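Side-chain contacts in adenylosuccinate lyase (Francisella tularensis subsp. tularensis SCHU S4, PDB 4EEI), which probably catalyses two fumarate-releasing steps of purine biosynthesis, cleaving adenylosuccinate to AMP and the succinylated imidazole carboxamide nucleotide to its free carboxamide: residues G85-F88 with H89-V92; A281-L284 with R285-V288; R326-N329 with T330-L334. One frame throughout, in Å; residues are numbered along the deposited sequence.

Interaction 1 of 3, residues G85-F88 with H89-V92; sequences GKFF and HFGV
Phe87 turns the edge of its ring toward the face of the Phe90 ring, a T-shaped pair with centroids 5.3 Å apart and planes at 77°. The two side chains lie side by side and point the same way; Phe87 CD2 sits over the Phe90 face toward its rim, 3.8 Å from Phe90 CD2. With CG opposite the backbone N (chi1 -176°), the Phe90 ring presents that face to Phe87. Phe90 CB lies 3.2 Å from Phe87 O. This is the tight half of the contact; Val361 of the second subunit packs on both rings, and His358 of that subunit meets Phe90 edge-to-face. The peptide beneath belongs to the loop between helices 68-77 and 94-131, where a type I beta turn from Gly85 to Phe88, closed by Phe88 N to Gly85 O at 3.1 Å, leads to the Thr93 and Ser94 fumarate-binding positions. The backbone side, by contrast, is water-mediated: one water donates to Phe87 O at 2.7 Å and accepts from Phe90 N at 2.9 Å. Phe88 packs on helices 16-33 and 68-77. His89 packs on helices 68-77 and 94-131, its ND1 hydrogen-bonded to Glu27 OE2 and its side chain about 5 Å from a bound succinate.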
loop_
_atom_site.group_PDB
_atom_site.type_symbol
_atom_site.label_atom_id
_atom_site.label_comp_id
_atom_site.label_asym_id
_atom_site.label_seq_id
_atom_site.Cartn_x
_atom_site.Cartn_y
_atom_site.Cartn_z
ATOM N N GLY B 85 -32.724 35.229 -3.592
ATOM C CA GLY B 85 -32.129 33.911 -3.472
ATOM C C GLY B 85 -32.771 32.884 -4.385
ATOM O O GLY B 85 -32.404 31.709 -4.348
ATOM N N LYS B 86 -33.713 33.325 -5.216
ATOM C CA LYS B 86 -34.494 32.404 -6.044
ATOM C C LYS B 86 -33.673 31.461 -6.933
ATOM O O LYS B 86 -33.974 30.264 -7.030
ATOM C CB LYS B 86 -35.490 33.174 -6.909
ATOM C CG LYS B 86 -36.306 32.269 -7.797
ATOM C CD LYS B 86 -37.539 32.958 -8.349
ATOM C CE LYS B 86 -38.420 31.940 -9.040
ATOM N NZ LYS B 86 -39.681 32.508 -9.597
ATOM N N PHE B 87 -32.651 31.997 -7.590
ATOM C CA PHE B 87 -31.893 31.200 -8.543
ATOM C C PHE B 87 -30.587 30.694 -7.953
ATOM O O PHE B 87 -29.737 30.163 -8.667
ATOM C CB PHE B 87 -31.657 31.986 -9.834
ATOM C CG PHE B 87 -32.907 32.192 -10.647
ATOM C CD1 PHE B 87 -33.500 33.445 -10.737
ATOM C CD2 PHE B 87 -33.501 31.128 -11.298
ATOM C CE1 PHE B 87 -34.653 33.631 -11.480
ATOM C CE2 PHE B 87 -34.650 31.305 -12.040
ATOM C CZ PHE B 87 -35.230 32.558 -12.132
ATOM N N PHE B 88 -30.431 30.849 -6.643
ATOM C CA PHE B 88 -29.259 30.307 -5.974
ATOM C C PHE B 88 -29.314 28.786 -6.080
ATOM O O PHE B 88 -30.353 28.174 -5.814
ATOM C CB PHE B 88 -29.195 30.751 -4.512
ATOM C CG PHE B 88 -27.839 30.570 -3.886
ATOM C CD1 PHE B 88 -26.819 31.474 -4.146
ATOM C CD2 PHE B 88 -27.578 29.487 -3.053
ATOM C CE1 PHE B 88 -25.559 31.315 -3.576
ATOM C CE2 PHE B 88 -26.322 29.319 -2.477
ATOM C CZ PHE B 88 -25.310 30.234 -2.741
ATOM N N HIS B 89 -28.205 28.193 -6.509
ATOM C CA HIS B 89 -28.114 26.743 -6.675
ATOM C C HIS B 89 -29.172 26.217 -7.649
ATOM O O HIS B 89 -29.937 25.308 -7.332
ATOM C CB HIS B 89 -28.229 26.048 -5.318
ATOM C CG HIS B 89 -27.701 24.649 -5.310
ATOM N ND1 HIS B 89 -26.373 24.357 -5.079
ATOM C CD2 HIS B 89 -28.320 23.461 -5.502
ATOM C CE1 HIS B 89 -26.198 23.047 -5.130
ATOM N NE2 HIS B 89 -27.364 22.481 -5.386
ATOM N N PHE B 90 -29.212 26.799 -8.839
ATOM C CA PHE B 90 -30.204 26.430 -9.827
ATOM C C PHE B 90 -29.550 25.551 -10.886
ATOM O O PHE B 90 -28.493 25.901 -11.413
ATOM C CB PHE B 90 -30.778 27.704 -10.452
ATOM C CG PHE B 90 -31.883 27.466 -11.431
ATOM C CD1 PHE B 90 -31.611 27.361 -12.786
ATOM C CD2 PHE B 90 -33.198 27.382 -11.005
ATOM C CE1 PHE B 90 -32.628 27.164 -13.697
ATOM C CE2 PHE B 90 -34.227 27.178 -11.914
ATOM C CZ PHE B 90 -33.939 27.067 -13.266
ATOM N N GLY B 91 -30.153 24.400 -11.169
ATOM C CA GLY B 91 -29.682 23.536 -12.242
ATOM C C GLY B 91 -28.495 22.646 -11.893
ATOM O O GLY B 91 -28.337 21.563 -12.466
ATOM N N VAL B 92 -27.661 23.095 -10.962
ATOM C CA VAL B 92 -26.492 22.317 -10.552
ATOM C C VAL B 92 -26.877 21.145 -9.662
ATOM O O VAL B 92 -27.947 21.147 -9.050
ATOM C CB VAL B 92 -25.479 23.176 -9.778
ATOM C CG1 VAL B 92 -24.761 24.131 -10.708
ATOM C CG2 VAL B 92 -26.170 23.943 -8.648
HETATM O O HOH W 1 -27.525 29.035 -9.716
#

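Interaction 2 of 3, residues A281-L284 with R285-V288; sequences ARML and RSHV
A chi1 of 75° wedges Ser286 OG between its own backbone N and carbonyl carbon, and from there the hydroxyl donates a short 2.5 Å hydrogen bond to Met283 O, one turn back. Ser286 OG is tilted 17° from the plane of the Met283 carbonyl, with a C=O...OG angle of 134°. Ser286 N also reaches Met283 O, but weakly, its better bond going to Arg282 O at 3.1 Å. The same Met283 O sits 3.5 Å above the plane of the His287 ring, over its centre, while His287 ND1 is hydrogen-bonded to Asn316 of helix 304-333. On another side of the helix, Arg285 bends at chi3 and lies alongside Arg282, pointing the same way, with NH2 3.6 Å from Arg282 CG. Arg285 NH2 forms salt bridges with Glu234 and with Glu293 of the third subunit, and Arg282 NH1 is hydrogen-bonded to Asn294 of that subunit. The two carboxylates on Arg285 would probably offset the like charges, whose nearest atoms, Arg282 NE and Arg285 NH2, are 4.8 Å apart. All eight residues are buried, as befits a segment of the long-helix bundle through which subunits of the fumarase/aspartase superfamily assemble into tetramers.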
loop_
_atom_site.group_PDB
_atom_site.type_symbol
_atom_site.label_atom_id
_atom_site.label_comp_id
_atom_site.label_asym_id
_atom_site.label_seq_id
_atom_site.Cartn_x
_atom_site.Cartn_y
_atom_site.Cartn_z
ATOM N N ALA B 281 7.366 11.119 5.459
ATOM C CA ALA B 281 7.359 10.442 4.166
ATOM C C ALA B 281 6.472 9.200 4.184
ATOM O O ALA B 281 5.766 8.929 3.208
ATOM C CB ALA B 281 8.776 10.075 3.746
ATOM N N ARG B 282 6.524 8.433 5.274
ATOM C CA ARG B 282 5.687 7.236 5.384
ATOM C C ARG B 282 4.205 7.591 5.316
ATOM O O ARG B 282 3.407 6.856 4.730
ATOM C CB ARG B 282 5.990 6.467 6.676
ATOM C CG ARG B 282 7.370 5.840 6.711
ATOM C CD ARG B 282 7.654 5.084 7.999
ATOM N NE ARG B 282 9.071 4.731 8.025
ATOM C CZ ARG B 282 9.825 4.664 9.114
ATOM N NH1 ARG B 282 9.303 4.890 10.320
ATOM N NH2 ARG B 282 11.111 4.361 8.989
ATOM N N MET B 283 3.854 8.710 5.947
ATOM C CA MET B 283 2.477 9.190 5.946
ATOM C C MET B 283 2.008 9.544 4.535
ATOM O O MET B 283 0.934 9.126 4.111
ATOM C CB MET B 283 2.329 10.417 6.854
ATOM C CG MET B 283 2.523 10.147 8.339
ATOM S SD MET B 283 1.335 8.963 9.016
ATOM C CE MET B 283 -0.212 9.598 8.342
ATOM N N LEU B 284 2.821 10.317 3.816
ATOM C CA LEU B 284 2.502 10.759 2.456
ATOM C C LEU B 284 2.357 9.569 1.533
ATOM O O LEU B 284 1.466 9.524 0.675
ATOM C CB LEU B 284 3.592 11.703 1.932
ATOM C CG LEU B 284 3.667 13.065 2.621
ATOM C CD1 LEU B 284 4.956 13.790 2.219
ATOM C CD2 LEU B 284 2.452 13.908 2.222
ATOM N N ARG B 285 3.227 8.584 1.718
ATOM C CA ARG B 285 3.193 7.393 0.891
ATOM C C ARG B 285 1.914 6.596 1.146
ATOM O O ARG B 285 1.370 5.975 0.232
ATOM C CB ARG B 285 4.446 6.546 1.153
ATOM C CG ARG B 285 4.489 5.229 0.408
ATOM C CD ARG B 285 5.915 4.662 0.344
ATOM N NE ARG B 285 6.535 4.477 1.658
ATOM C CZ ARG B 285 7.528 5.233 2.125
ATOM N NH1 ARG B 285 8.002 6.230 1.389
ATOM N NH2 ARG B 285 8.050 4.999 3.327
ATOM N N SER B 286 1.419 6.634 2.380
ATOM C CA SER B 286 0.212 5.871 2.732
ATOM C C SER B 286 -1.043 6.384 2.016
ATOM O O SER B 286 -2.020 5.649 1.839
ATOM C CB SER B 286 -0.005 5.892 4.258
ATOM O OG SER B 286 -0.506 7.148 4.683
ATOM N N HIS B 287 -1.020 7.646 1.600
ATOM C CA HIS B 287 -2.197 8.255 0.976
ATOM C C HIS B 287 -2.402 7.835 -0.467
ATOM O O HIS B 287 -3.507 7.980 -1.001
ATOM C CB HIS B 287 -2.087 9.780 1.019
ATOM C CG HIS B 287 -2.086 10.356 2.396
ATOM N ND1 HIS B 287 -1.553 11.592 2.678
ATOM C CD2 HIS B 287 -2.564 9.875 3.578
ATOM C CE1 HIS B 287 -1.694 11.854 3.968
ATOM N NE2 HIS B 287 -2.311 10.827 4.531
ATOM N N VAL B 288 -1.335 7.369 -1.115
ATOM C CA VAL B 288 -1.415 6.993 -2.520
ATOM C C VAL B 288 -2.482 5.923 -2.757
ATOM O O VAL B 288 -3.300 6.052 -3.662
ATOM C CB VAL B 288 -0.048 6.533 -3.080
ATOM C CG1 VAL B 288 -0.200 6.067 -4.499
ATOM C CG2 VAL B 288 0.969 7.685 -3.012
#

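Interaction 3 of 3, residues R326-N329 with T330-L334; sequences RMKN and TIDNL
Lys328 and Asp332, one helical turn apart, form an i to i+4 salt bridge near the C-terminal end of the long helix 304-333. With CG opposite the backbone N (chi1 173°), the aliphatic chain of the lysine passes beside Asp332 OD2, and bends at chi2 and chi4 bring NZ onto it. NZ meets Asp332 OD2 at 2.8 Å on the syn lone pair, the side of the other oxygen. A second partner reaches the same oxygen: a water donates to Asp332 OD2 at 2.6 Å and to Asn329 OD1 at 2.7 Å, linking two side chains whose own oxygens stay apart. Asp332 OD1 is hydrogen-bonded to Ser123 of helix 94-131, so both carboxylate oxygens are engaged and the rotation of the group is probably restricted.

On the inward side, the apolar pair Met327 and Ile331 meet at an angle, with Met327 SD 4.2 Å from Ile331 CG1. Met327 reaches this position by bending at chi2 and chi3. Leu236 of helix 217-244 touches both side chains, which places them in the interhelical core of the bundle. A third direction is taken by Arg326 and Thr330, facing helix 272-293: Arg326 NE and Thr330 OG1 both hydrogen-bond Ser273 OG, while Arg326 NH1 bonds Tyr322 OH. Beneath these side chains the backbone keeps alpha-helical i to i+4 bonding, from Thr330 N to Arg326 O through Asn333 N to Asn329 O. Asp332 N to Lys328 O is nearly straight, at 2.9 Å with an N-H...O angle of 174°.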
loop_
_atom_site.group_PDB
_atom_site.type_symbol
_atom_site.label_atom_id
_atom_site.label_comp_id
_atom_site.label_asym_id
_atom_site.label_seq_id
_atom_site.Cartn_x
_atom_site.Cartn_y
_atom_site.Cartn_z
ATOM N N ARG B 326 10.637 22.110 6.617
ATOM C CA ARG B 326 11.557 21.643 7.662
ATOM C C ARG B 326 12.824 21.053 7.039
ATOM O O ARG B 326 13.937 21.285 7.532
ATOM C CB ARG B 326 10.888 20.618 8.581
ATOM C CG ARG B 326 11.835 20.052 9.630
ATOM C CD ARG B 326 11.114 19.299 10.743
ATOM N NE ARG B 326 12.054 18.944 11.810
ATOM C CZ ARG B 326 11.697 18.491 13.004
ATOM N NH1 ARG B 326 10.412 18.326 13.290
ATOM N NH2 ARG B 326 12.630 18.210 13.912
ATOM N N MET B 327 12.663 20.301 5.954
ATOM C CA MET B 327 13.830 19.768 5.250
ATOM C C MET B 327 14.714 20.883 4.699
ATOM O O MET B 327 15.933 20.800 4.770
ATOM C CB MET B 327 13.414 18.832 4.119
ATOM C CG MET B 327 14.629 18.278 3.348
ATOM S SD MET B 327 15.690 17.208 4.371
ATOM C CE MET B 327 14.896 15.628 4.064
ATOM N N LYS B 328 14.106 21.930 4.150
ATOM C CA LYS B 328 14.896 23.066 3.670
ATOM C C LYS B 328 15.697 23.713 4.792
ATOM O O LYS B 328 16.893 24.004 4.636
ATOM C CB LYS B 328 14.005 24.111 2.988
ATOM C CG LYS B 328 14.745 25.408 2.625
ATOM C CD LYS B 328 13.819 26.601 2.781
ATOM C CE LYS B 328 14.338 27.851 2.089
ATOM N NZ LYS B 328 15.631 28.379 2.630
ATOM N N ASN B 329 15.063 23.929 5.940
ATOM C CA ASN B 329 15.788 24.551 7.045
ATOM C C ASN B 329 16.891 23.629 7.562
ATOM O O ASN B 329 17.967 24.088 7.927
ATOM C CB ASN B 329 14.826 24.934 8.169
ATOM C CG ASN B 329 13.920 26.095 7.796
ATOM O OD1 ASN B 329 14.340 27.041 7.119
ATOM N ND2 ASN B 329 12.668 26.035 8.250
ATOM N N THR B 330 16.615 22.331 7.582
ATOM C CA THR B 330 17.604 21.338 8.002
ATOM C C THR B 330 18.808 21.311 7.050
ATOM O O THR B 330 19.953 21.235 7.489
ATOM C CB THR B 330 16.962 19.935 8.113
ATOM O OG1 THR B 330 16.024 19.930 9.202
ATOM C CG2 THR B 330 18.014 18.880 8.384
ATOM N N ILE B 331 18.550 21.383 5.748
ATOM C CA ILE B 331 19.649 21.473 4.784
ATOM C C ILE B 331 20.437 22.774 4.983
ATOM O O ILE B 331 21.675 22.750 5.064
ATOM C CB ILE B 331 19.137 21.387 3.335
ATOM C CG1 ILE B 331 18.515 20.013 3.059
ATOM C CG2 ILE B 331 20.273 21.682 2.349
ATOM C CD1 ILE B 331 19.492 18.857 3.176
ATOM N N ASP B 332 19.739 23.910 5.058
ATOM C CA ASP B 332 20.428 25.188 5.282
ATOM C C ASP B 332 21.330 25.160 6.504
ATOM O O ASP B 332 22.440 25.699 6.475
ATOM C CB ASP B 332 19.435 26.350 5.452
ATOM C CG ASP B 332 18.712 26.701 4.171
ATOM O OD1 ASP B 332 19.216 26.337 3.086
ATOM O OD2 ASP B 332 17.641 27.351 4.253
ATOM N N ASN B 333 20.853 24.544 7.583
ATOM C CA ASN B 333 21.557 24.621 8.859
ATOM C C ASN B 333 22.502 23.448 9.113
ATOM O O ASN B 333 23.209 23.429 10.115
ATOM C CB ASN B 333 20.553 24.770 10.014
ATOM C CG ASN B 333 19.800 26.088 9.963
ATOM O OD1 ASN B 333 20.359 27.119 9.603
ATOM N ND2 ASN B 333 18.520 26.057 10.311
ATOM N N LEU B 334 22.509 22.479 8.204
ATOM C CA LEU B 334 23.380 21.308 8.328
ATOM C C LEU B 334 24.852 21.730 8.430
ATOM O O LEU B 334 25.307 22.580 7.660
ATOM C CB LEU B 334 23.187 20.391 7.104
ATOM C CG LEU B 334 23.798 18.990 7.154
ATOM C CD1 LEU B 334 23.120 18.176 8.254
ATOM C CD2 LEU B 334 23.652 18.264 5.804
HETATM O O HOH W 2 16.594 28.390 6.391
#

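The three contacts follow one another along the chain without overlap. Interaction 1 occupies the loop before helix 94-131, toward one end of the elongated subunit, with its centre about 40 Å from that of interaction 2 and about 50 Å from that of interaction 3. Interactions 2 and 3 lie on successive helices, 272-293 and 304-333, with centres about 21 Å and nearest atoms about 8 Å apart; helix 217-244 packs against both. Other subunits touch interactions 1 and 2, whereas none touches interaction 3. Helix 94-131, which follows the loop of interaction 1, also packs through Leu120 and Leu124 on side chains of interaction 3, so one long helix spans the distance between them.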